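Local coordinates for pectate lyase (Pectobacterium carotovorum, PDB 4U49), which is a calcium-dependent pectate lyase that depolymerises polygalacturonate by eliminative cleavage and probably also attacks highly methylated pectins, at residues R48-R53 / S62-E67; D132-C137 / N161-N166; K227-N232 / G251-S256. All coordinates share one frame; numbering follows the deposited sequence.

The three contacts follow one another along the chain, each closing before the next opens, and none touches another. Contact 1 pairs strands 46-54 and 62-68 of the N-terminal antiparallel sheet. Contacts 2 and 3 join successive turns of the right-handed parallel beta-helix expected for this lyase family: contact 2 among its first strands, contact 3 further along, close to known calcium-binding residues. Centres of contacts 1 and 2 are 28 Å apart, those of 2 and 3 23 Å, and those of 1 and 3 33 Å, the last pair on opposite sides of the chain's centre. The protein thus combines hairpin pairing in a separate N-terminal part with coil-on-coil stacking in the beta-helix, which holds the calcium-binding residues.

Contact 1: R48-R53 / S62-E67; sequences RQDVYR and SEKIAE
The Tyr52 ring takes the stem of Lys64 over one face, with Lys64 CB 4.0 Å from the ring centroid in a CH-pi contact, while the Arg53 guanidinium has Ile65 CG2 centred over one face. The third flat group, the Arg48 guanidinium, holds the carboxylate of Asp50, two residues along the same strand, at its edge and in plane, NE bonding OD1 and NH2 bonding OD2. All belong to a beta hairpin, strands 46-54 and 62-68, interrupted by a classic beta bulge: Ile65 and Ala66 both face Val51. Val51 N binds Ala66 O at 2.9 Å and Ile65 N returns to Val51 O at 2.8 Å; beyond the bulge Arg53 and Glu63 exchange two further backbone bonds. The extra residue lets Ile65 CG1 reach Val51 CG1 at 3.7 Å, beside the small Ala66 methyl, and Phe75 packs against all three of these apolar side chains. Branched Val51 suits the extended strand; Ile65, with the helix-like backbone of the bulge (phi/psi -109°/-5°), adds to the same apolar patch. The Arg53 guanidinium, whose salt bridge to the Glu63 carboxylate is long, finds firmer partners in Thr79 and Asp77 and a cation-pi contact with Tyr86. On the Asp50 and Tyr52 face, charge dominates. Lys64 is fully extended, CG anti to the backbone N (chi1 179°), and this carries its amine past the ring to the acids. There Lys64 NZ makes a weak bond to Asp50 OD2 at 3.1 Å and a shorter one, 2.7 Å, to the anti lone pair of Glu67 OE2.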
loop_
_atom_site.group_PDB
_atom_site.type_symbol
_atom_site.label_atom_id
_atom_site.label_comp_id
_atom_site.label_asym_id
_atom_site.label_seq_id
_atom_site.Cartn_x
_atom_site.Cartn_y
_atom_site.Cartn_z
ATOM N N ARG A 48 -3.294 -17.492 -12.998
ATOM C CA ARG A 48 -4.442 -16.647 -13.308
ATOM C C ARG A 48 -5.335 -16.463 -12.082
ATOM O O ARG A 48 -5.352 -17.306 -11.187
ATOM C CB ARG A 48 -5.255 -17.244 -14.460
ATOM C CG ARG A 48 -6.199 -16.261 -15.129
ATOM C CD ARG A 48 -7.025 -16.927 -16.218
ATOM N NE ARG A 48 -8.231 -17.563 -15.695
ATOM C CZ ARG A 48 -8.496 -18.862 -15.796
ATOM N NH1 ARG A 48 -7.636 -19.670 -16.404
ATOM N NH2 ARG A 48 -9.623 -19.351 -15.295
ATOM N N GLN A 49 -6.067 -15.355 -12.047
ATOM C CA GLN A 49 -7.027 -15.101 -10.979
ATOM C C GLN A 49 -8.346 -14.586 -11.556
ATOM O O GLN A 49 -8.351 -13.770 -12.477
ATOM C CB GLN A 49 -6.459 -14.103 -9.974
ATOM C CG GLN A 49 -5.158 -14.549 -9.339
ATOM C CD GLN A 49 -4.594 -13.517 -8.391
ATOM O OE1 GLN A 49 -4.706 -13.651 -7.173
ATOM N NE2 GLN A 49 -3.978 -12.478 -8.944
ATOM N N ASP A 50 -9.463 -15.065 -11.014
ATOM C CA ASP A 50 -10.784 -14.675 -11.510
ATOM C C ASP A 50 -11.602 -13.986 -10.422
ATOM O O ASP A 50 -11.605 -14.423 -9.274
ATOM C CB ASP A 50 -11.555 -15.892 -12.029
ATOM C CG ASP A 50 -10.980 -16.450 -13.317
ATOM O OD1 ASP A 50 -10.171 -15.761 -13.970
ATOM O OD2 ASP A 50 -11.358 -17.580 -13.689
ATOM N N VAL A 51 -12.301 -12.920 -10.794
ATOM C CA VAL A 51 -13.132 -12.174 -9.854
ATOM C C VAL A 51 -14.620 -12.421 -10.101
ATOM O O VAL A 51 -15.104 -12.262 -11.223
ATOM C CB VAL A 51 -12.860 -10.661 -9.939
ATOM C CG1 VAL A 51 -13.757 -9.901 -8.973
ATOM C CG2 VAL A 51 -11.390 -10.370 -9.665
ATOM N N TYR A 52 -15.339 -12.797 -9.045
ATOM C CA TYR A 52 -16.770 -13.072 -9.141
ATOM C C TYR A 52 -17.589 -12.136 -8.262
ATOM O O TYR A 52 -17.157 -11.738 -7.183
ATOM C CB TYR A 52 -17.067 -14.525 -8.763
ATOM C CG TYR A 52 -16.597 -15.527 -9.789
ATOM C CD1 TYR A 52 -17.478 -16.061 -10.719
ATOM C CD2 TYR A 52 -15.270 -15.935 -9.830
ATOM C CE1 TYR A 52 -17.052 -16.976 -11.664
ATOM C CE2 TYR A 52 -14.835 -16.851 -10.771
ATOM C CZ TYR A 52 -15.731 -17.367 -11.683
ATOM O OH TYR A 52 -15.303 -18.278 -12.623
ATOM N N ARG A 53 -18.778 -11.790 -8.744
ATOM C CA ARG A 53 -19.694 -10.926 -8.016
ATOM C C ARG A 53 -21.106 -11.506 -8.059
ATOM O O ARG A 53 -21.550 -11.983 -9.101
ATOM C CB ARG A 53 -19.678 -9.515 -8.607
ATOM C CG ARG A 53 -20.622 -8.541 -7.927
ATOM C CD ARG A 53 -21.292 -7.647 -8.953
ATOM N NE ARG A 53 -20.408 -6.600 -9.442
ATOM C CZ ARG A 53 -20.554 -5.980 -10.608
ATOM N NH1 ARG A 53 -21.541 -6.318 -11.430
ATOM N NH2 ARG A 53 -19.700 -5.032 -10.960
ATOM N N SER A 62 -23.729 -16.074 -9.122
ATOM C CA SER A 62 -22.673 -15.073 -9.236
ATOM C C SER A 62 -22.229 -14.996 -10.694
ATOM O O SER A 62 -22.577 -15.857 -11.505
ATOM C CB SER A 62 -21.503 -15.412 -8.318
ATOM O OG SER A 62 -20.771 -16.541 -8.785
ATOM N N GLU A 63 -21.506 -13.938 -11.040
ATOM C CA GLU A 63 -20.973 -13.801 -12.394
ATOM C C GLU A 63 -19.516 -13.372 -12.343
ATOM O O GLU A 63 -19.113 -12.622 -11.459
ATOM C CB GLU A 63 -21.795 -12.800 -13.218
ATOM C CG GLU A 63 -21.877 -11.409 -12.614
ATOM C CD GLU A 63 -22.897 -10.530 -13.312
ATOM O OE1 GLU A 63 -22.900 -9.303 -13.073
ATOM O OE2 GLU A 63 -23.703 -11.073 -14.093
ATOM N N LYS A 64 -18.724 -13.872 -13.285
ATOM C CA LYS A 64 -17.323 -13.484 -13.407
ATOM C C LYS A 64 -17.227 -12.086 -14.014
ATOM O O LYS A 64 -17.686 -11.863 -15.131
ATOM C CB LYS A 64 -16.562 -14.502 -14.263
ATOM C CG LYS A 64 -15.088 -14.200 -14.485
ATOM C CD LYS A 64 -14.406 -15.358 -15.217
ATOM C CE LYS A 64 -12.978 -15.026 -15.623
ATOM N NZ LYS A 64 -12.320 -16.175 -16.325
ATOM N N ILE A 65 -16.648 -11.141 -13.275
ATOM C CA ILE A 65 -16.578 -9.764 -13.753
ATOM C C ILE A 65 -15.168 -9.344 -14.153
ATOM O O ILE A 65 -14.978 -8.245 -14.671
ATOM C CB ILE A 65 -17.103 -8.758 -12.699
ATOM C CG1 ILE A 65 -16.257 -8.815 -11.425
ATOM C CG2 ILE A 65 -18.576 -9.017 -12.395
ATOM C CD1 ILE A 65 -16.557 -7.694 -10.431
ATOM N N ALA A 66 -14.186 -10.216 -13.925
ATOM C CA ALA A 66 -12.804 -9.897 -14.283
ATOM C C ALA A 66 -11.894 -11.118 -14.318
ATOM O O ALA A 66 -12.042 -12.055 -13.531
ATOM C CB ALA A 66 -12.237 -8.864 -13.321
ATOM N N GLU A 67 -10.945 -11.086 -15.245
ATOM C CA GLU A 67 -9.897 -12.089 -15.336
ATOM C C GLU A 67 -8.563 -11.369 -15.190
ATOM O O GLU A 67 -8.270 -10.447 -15.951
ATOM C CB GLU A 67 -9.985 -12.844 -16.662
ATOM C CG GLU A 67 -9.067 -14.037 -16.764
ATOM C CD GLU A 67 -9.308 -14.832 -18.029
ATOM O OE1 GLU A 67 -8.559 -14.632 -19.009
ATOM O OE2 GLU A 67 -10.249 -15.653 -18.043
#

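Contact 2: D132-C137 / N161-N166; sequences DKTVDC and NATIKN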
loop_
_atom_site.group_PDB
_atom_site.type_symbol
_atom_site.label_atom_id
_atom_site.label_comp_id
_atom_site.label_asym_id
_atom_site.label_seq_id
_atom_site.Cartn_x
_atom_site.Cartn_y
_atom_site.Cartn_z
ATOM N N ASP A 132 9.781 -12.122 14.251
ATOM C CA ASP A 132 10.272 -13.347 13.621
ATOM C C ASP A 132 9.187 -14.382 13.342
ATOM O O ASP A 132 9.397 -15.578 13.541
ATOM C CB ASP A 132 11.365 -13.975 14.494
ATOM C CG ASP A 132 12.549 -13.055 14.691
ATOM O OD1 ASP A 132 13.015 -12.466 13.693
ATOM O OD2 ASP A 132 13.011 -12.911 15.841
ATOM N N LYS A 133 8.031 -13.923 12.876
ATOM C CA LYS A 133 6.941 -14.832 12.557
ATOM C C LYS A 133 5.917 -14.174 11.645
ATOM O O LYS A 133 5.957 -12.966 11.414
ATOM C CB LYS A 133 6.253 -15.326 13.833
ATOM C CG LYS A 133 5.443 -14.266 14.549
ATOM C CD LYS A 133 4.928 -14.773 15.884
ATOM C CE LYS A 133 6.074 -15.094 16.831
ATOM N NZ LYS A 133 5.581 -15.468 18.181
ATOM N N THR A 134 5.004 -14.990 11.128
ATOM C CA THR A 134 3.913 -14.509 10.293
ATOM C C THR A 134 2.600 -14.624 11.053
ATOM O O THR A 134 2.289 -15.673 11.611
ATOM C CB THR A 134 3.823 -15.296 8.977
ATOM O OG1 THR A 134 4.998 -15.045 8.194
ATOM C CG2 THR A 134 2.589 -14.885 8.182
ATOM N N VAL A 135 1.833 -13.541 11.074
ATOM C CA VAL A 135 0.595 -13.507 11.839
ATOM C C VAL A 135 -0.602 -13.152 10.953
ATOM O O VAL A 135 -0.575 -12.161 10.225
ATOM C CB VAL A 135 0.715 -12.513 13.007
ATOM C CG1 VAL A 135 -0.628 -12.229 13.609
ATOM C CG2 VAL A 135 1.665 -13.063 14.065
ATOM N N ASP A 136 -1.640 -13.984 11.017
ATOM C CA ASP A 136 -2.850 -13.814 10.215
ATOM C C ASP A 136 -3.970 -13.242 11.081
ATOM O O ASP A 136 -4.474 -13.915 11.978
ATOM C CB ASP A 136 -3.271 -15.158 9.604
ATOM C CG ASP A 136 -4.353 -15.024 8.538
ATOM O OD1 ASP A 136 -5.067 -14.002 8.507
ATOM O OD2 ASP A 136 -4.498 -15.965 7.729
ATOM N N CYS A 137 -4.361 -12.001 10.808
ATOM C CA CYS A 137 -5.368 -11.334 11.629
ATOM C C CYS A 137 -6.795 -11.677 11.215
ATOM O O CYS A 137 -7.754 -11.183 11.809
ATOM C CB CYS A 137 -5.161 -9.821 11.589
ATOM S SG CYS A 137 -3.570 -9.311 12.270
ATOM N N ASN A 161 11.206 -8.142 11.843
ATOM C CA ASN A 161 11.497 -9.275 10.971
ATOM C C ASN A 161 10.274 -10.187 10.869
ATOM O O ASN A 161 10.382 -11.404 11.001
ATOM C CB ASN A 161 12.715 -10.049 11.489
ATOM C CG ASN A 161 13.321 -10.962 10.444
ATOM O OD1 ASN A 161 13.537 -10.563 9.300
ATOM N ND2 ASN A 161 13.598 -12.200 10.833
ATOM N N ALA A 162 9.107 -9.585 10.644
ATOM C CA ALA A 162 7.843 -10.311 10.750
ATOM C C ALA A 162 6.842 -9.945 9.656
ATOM O O ALA A 162 7.001 -8.945 8.960
ATOM C CB ALA A 162 7.226 -10.071 12.120
ATOM N N THR A 163 5.806 -10.766 9.518
ATOM C CA THR A 163 4.787 -10.559 8.499
ATOM C C THR A 163 3.404 -10.480 9.129
ATOM O O THR A 163 3.080 -11.245 10.036
ATOM C CB THR A 163 4.812 -11.692 7.449
ATOM O OG1 THR A 163 6.044 -11.641 6.724
ATOM C CG2 THR A 163 3.654 -11.562 6.469
ATOM N N ILE A 164 2.590 -9.543 8.655
ATOM C CA ILE A 164 1.207 -9.469 9.095
ATOM C C ILE A 164 0.298 -9.485 7.871
ATOM O O ILE A 164 0.622 -8.903 6.836
ATOM C CB ILE A 164 0.951 -8.213 9.965
ATOM C CG1 ILE A 164 -0.423 -8.288 10.634
ATOM C CG2 ILE A 164 1.108 -6.936 9.150
ATOM C CD1 ILE A 164 -0.568 -7.358 11.814
ATOM N N LYS A 165 -0.826 -10.187 7.975
ATOM C CA LYS A 165 -1.743 -10.273 6.848
ATOM C C LYS A 165 -3.209 -10.220 7.263
ATOM O O LYS A 165 -3.556 -10.535 8.401
ATOM C CB LYS A 165 -1.477 -11.548 6.038
ATOM C CG LYS A 165 -1.624 -12.839 6.816
ATOM C CD LYS A 165 -1.283 -14.040 5.941
ATOM C CE LYS A 165 0.128 -13.928 5.388
ATOM N NZ LYS A 165 0.509 -15.124 4.583
ATOM N N ASN A 166 -4.049 -9.791 6.323
ATOM C CA ASN A 166 -5.500 -9.780 6.491
ATOM C C ASN A 166 -5.953 -8.949 7.690
ATOM O O ASN A 166 -6.528 -9.472 8.643
ATOM C CB ASN A 166 -6.009 -11.216 6.611
ATOM C CG ASN A 166 -5.510 -12.099 5.485
ATOM O OD1 ASN A 166 -5.395 -11.655 4.343
ATOM N ND2 ASN A 166 -5.207 -13.353 5.799
HETATM O O HOH W 1 6.370 -14.117 5.344
#
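Thr163 N to Lys133 O, Val135 N to Thr163 O, Lys165 N to Val135 O and Cys137 N to Lys165 O are the backbone hydrogen bonds here, the regular alternation of parallel strands 134-136 and 163-165 in adjacent coils of the beta-helix. Side-chain amides extend the pairing at both ends. Asn161 ND2 meets Asp132 OD1 at 2.9 Å, head-on to the oxygen, the two planes 72° apart. Both residues have left-handed backbone angles, which Asp and Asn tolerate at a turn. At the other end Asn166 ND2 reaches Asp136 OD1 at 2.8 Å from above the carboxylate plane; Asn166 OD1 bonds Ser40 and Asn189. A water also links Thr134 OG1 and Thr163 OG1; in both, OG1 is anti to the carbonyl carbon (chi1 -66°), which sets the two hydroxyls to share it. Van der Waals contacts divide by face. Thr134 and Thr163 stand alongside, Thr134 OG1 3.4 Å from Thr163 CB. The aliphatic part of Lys165, bent at chi3, crosses toward Thr134, its CE 3.8 Å from Thr134 CG2. Val135 and Ile164 take the inner face, and at the strand's end Cys137 SG, disulfide-bonded to Cys124, packs 3.6 Å from Ile164 CD1. The chemistry is thus divided: hydroxyls and charges line the outer face, buried aliphatic groups the inner one. Both polar ends couple neighbouring coils, and Asn166, through Ser40, also reaches the N-terminal region.

Contact 3: K227-N232 / G251-S256; sequences KVLQQN and GKLWRS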
loop_
_atom_site.group_PDB
_atom_site.type_symbol
_atom_site.label_atom_id
_atom_site.label_comp_id
_atom_site.label_asym_id
_atom_site.label_seq_id
_atom_site.Cartn_x
_atom_site.Cartn_y
_atom_site.Cartn_z
ATOM N N LYS A 227 1.121 11.860 3.835
ATOM C CA LYS A 227 2.076 10.934 3.243
ATOM C C LYS A 227 1.741 9.498 3.628
ATOM O O LYS A 227 1.333 9.220 4.756
ATOM C CB LYS A 227 3.504 11.286 3.665
ATOM C CG LYS A 227 3.778 11.114 5.145
ATOM C CD LYS A 227 4.647 12.231 5.690
ATOM C CE LYS A 227 5.139 11.897 7.091
ATOM N NZ LYS A 227 4.022 11.476 7.991
ATOM N N VAL A 228 1.912 8.588 2.678
ATOM C CA VAL A 228 1.523 7.199 2.879
ATOM C C VAL A 228 2.638 6.379 3.515
ATOM O O VAL A 228 2.413 5.654 4.485
ATOM C CB VAL A 228 1.128 6.542 1.547
ATOM C CG1 VAL A 228 0.651 5.115 1.778
ATOM C CG2 VAL A 228 0.062 7.370 0.846
ATOM N N LEU A 229 3.839 6.498 2.959
ATOM C CA LEU A 229 4.960 5.651 3.354
ATOM C C LEU A 229 6.081 6.472 3.975
ATOM O O LEU A 229 6.346 7.580 3.553
ATOM C CB LEU A 229 5.497 4.888 2.155
ATOM C CG LEU A 229 4.497 3.961 1.483
ATOM C CD1 LEU A 229 5.105 3.280 0.273
ATOM C CD2 LEU A 229 3.968 2.933 2.475
ATOM N N GLN A 230 6.746 5.935 4.979
ATOM C CA GLN A 230 7.696 6.720 5.728
ATOM C C GLN A 230 8.895 5.802 5.901
ATOM O O GLN A 230 8.730 4.595 6.127
ATOM C CB GLN A 230 6.947 7.174 6.983
ATOM C CG GLN A 230 7.400 8.255 7.919
ATOM C CD GLN A 230 8.337 9.265 7.345
ATOM O OE1 GLN A 230 8.009 9.987 6.363
ATOM N NE2 GLN A 230 9.393 9.527 8.131
ATOM N N GLN A 231 10.085 6.357 5.682
ATOM C CA GLN A 231 11.303 5.552 5.551
ATOM C C GLN A 231 12.550 6.368 5.895
ATOM O O GLN A 231 13.202 6.939 5.016
ATOM C CB GLN A 231 11.445 4.998 4.125
ATOM C CG GLN A 231 12.554 3.969 3.941
ATOM C CD GLN A 231 12.624 3.405 2.520
ATOM O OE1 GLN A 231 11.597 3.225 1.866
ATOM N NE2 GLN A 231 13.842 3.140 2.035
ATOM N N ASN A 232 12.877 6.431 7.177
ATOM C CA ASN A 232 13.939 7.309 7.643
ATOM C C ASN A 232 15.306 6.640 7.657
ATOM O O ASN A 232 16.332 7.315 7.562
ATOM C CB ASN A 232 13.586 7.829 9.034
ATOM C CG ASN A 232 12.612 8.992 8.985
ATOM O OD1 ASN A 232 11.532 8.939 9.574
ATOM N ND2 ASN A 232 12.986 10.049 8.262
ATOM N N GLY A 251 -1.624 12.894 -0.375
ATOM C CA GLY A 251 -0.565 13.875 -0.521
ATOM C C GLY A 251 0.591 13.302 -1.319
ATOM O O GLY A 251 0.649 13.452 -2.536
ATOM N N LYS A 252 1.511 12.644 -0.621
ATOM C CA LYS A 252 2.639 11.972 -1.257
ATOM C C LYS A 252 2.612 10.492 -0.923
ATOM O O LYS A 252 2.220 10.110 0.179
ATOM C CB LYS A 252 3.966 12.573 -0.791
ATOM C CG LYS A 252 4.195 14.015 -1.197
ATOM C CD LYS A 252 5.565 14.498 -0.739
ATOM C CE LYS A 252 5.629 14.653 0.772
ATOM N NZ LYS A 252 4.885 15.861 1.229
ATOM N N LEU A 253 3.029 9.651 -1.862
ATOM C CA LEU A 253 3.182 8.239 -1.550
ATOM C C LEU A 253 4.444 8.037 -0.722
ATOM O O LEU A 253 4.431 7.329 0.284
ATOM C CB LEU A 253 3.245 7.387 -2.820
ATOM C CG LEU A 253 3.522 5.897 -2.580
ATOM C CD1 LEU A 253 2.310 5.201 -1.972
ATOM C CD2 LEU A 253 3.953 5.199 -3.856
ATOM N N TRP A 254 5.526 8.689 -1.138
ATOM C CA TRP A 254 6.848 8.387 -0.610
ATOM C C TRP A 254 7.836 9.507 -0.929
ATOM O O TRP A 254 7.939 9.949 -2.073
ATOM C CB TRP A 254 7.329 7.054 -1.194
ATOM C CG TRP A 254 8.586 6.489 -0.606
ATOM C CD1 TRP A 254 8.680 5.591 0.418
ATOM C CD2 TRP A 254 9.926 6.751 -1.034
ATOM N NE1 TRP A 254 9.997 5.290 0.664
ATOM C CE2 TRP A 254 10.782 5.989 -0.215
ATOM C CE3 TRP A 254 10.485 7.561 -2.026
ATOM C CZ2 TRP A 254 12.168 6.012 -0.359
ATOM C CZ3 TRP A 254 11.861 7.585 -2.166
ATOM C CH2 TRP A 254 12.686 6.814 -1.338
ATOM N N ARG A 255 8.553 9.972 0.087
ATOM C CA ARG A 255 9.592 10.980 -0.111
ATOM C C ARG A 255 10.736 10.766 0.870
ATOM O O ARG A 255 10.548 10.843 2.085
ATOM C CB ARG A 255 9.020 12.394 0.042
ATOM C CG ARG A 255 10.060 13.492 0.285
ATOM C CD ARG A 255 10.770 13.935 -0.991
ATOM N NE ARG A 255 11.417 15.241 -0.826
ATOM C CZ ARG A 255 12.733 15.435 -0.753
ATOM N NH1 ARG A 255 13.216 16.663 -0.603
ATOM N NH2 ARG A 255 13.569 14.408 -0.836
ATOM N N SER A 256 11.915 10.469 0.335
ATOM C CA SER A 256 13.127 10.419 1.138
ATOM C C SER A 256 13.364 11.799 1.728
ATOM O O SER A 256 13.311 12.801 1.013
ATOM C CB SER A 256 14.320 9.976 0.296
ATOM O OG SER A 256 15.530 10.018 1.037
HETATM O O HOH W 2 7.964 9.486 2.814
HETATM O O HOH W 3 10.230 8.985 4.546
#
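Val228 N and Leu229 N bond the successive carbonyls Lys252 O and Leu253 O, both at 2.9 Å; Val228 and Leu253 have helix-like backbone angles, which turn neighbouring groups the same way at a corner of the parallel beta-helix. Beyond it the chains diverge and waters fill in: one accepts from Arg255 N and donates to Leu229 O, another accepts from Gln231 N and bonds Arg255 O. Leu253 CD1 lies 3.9 Å from Val228 CB and 4.1 Å from Leu229 CD1, the leucines side by side. Compact Val228 and longer Leu253, whose CD1 reaches back to it, fit this buried bend, and the side chain of Val228 is about 4 Å from that of Ile195, seen to bind calcium in a crystal structure of this protein, though none is bound here. Leu229 CB approaches the Trp254 ring at its edge, 3.7 Å from CD1. Gln231 is stretched out, CG anti to the backbone N (chi1 -171°), which takes its amide to the indole; Thr238, Ser236 and Asn268 O also bind it. A buried indole N-H needs an acceptor, and Trp254 NE1 donates a hydrogen bond to Gln231 OE1 at 2.9 Å, meeting that oxygen from above the amide plane.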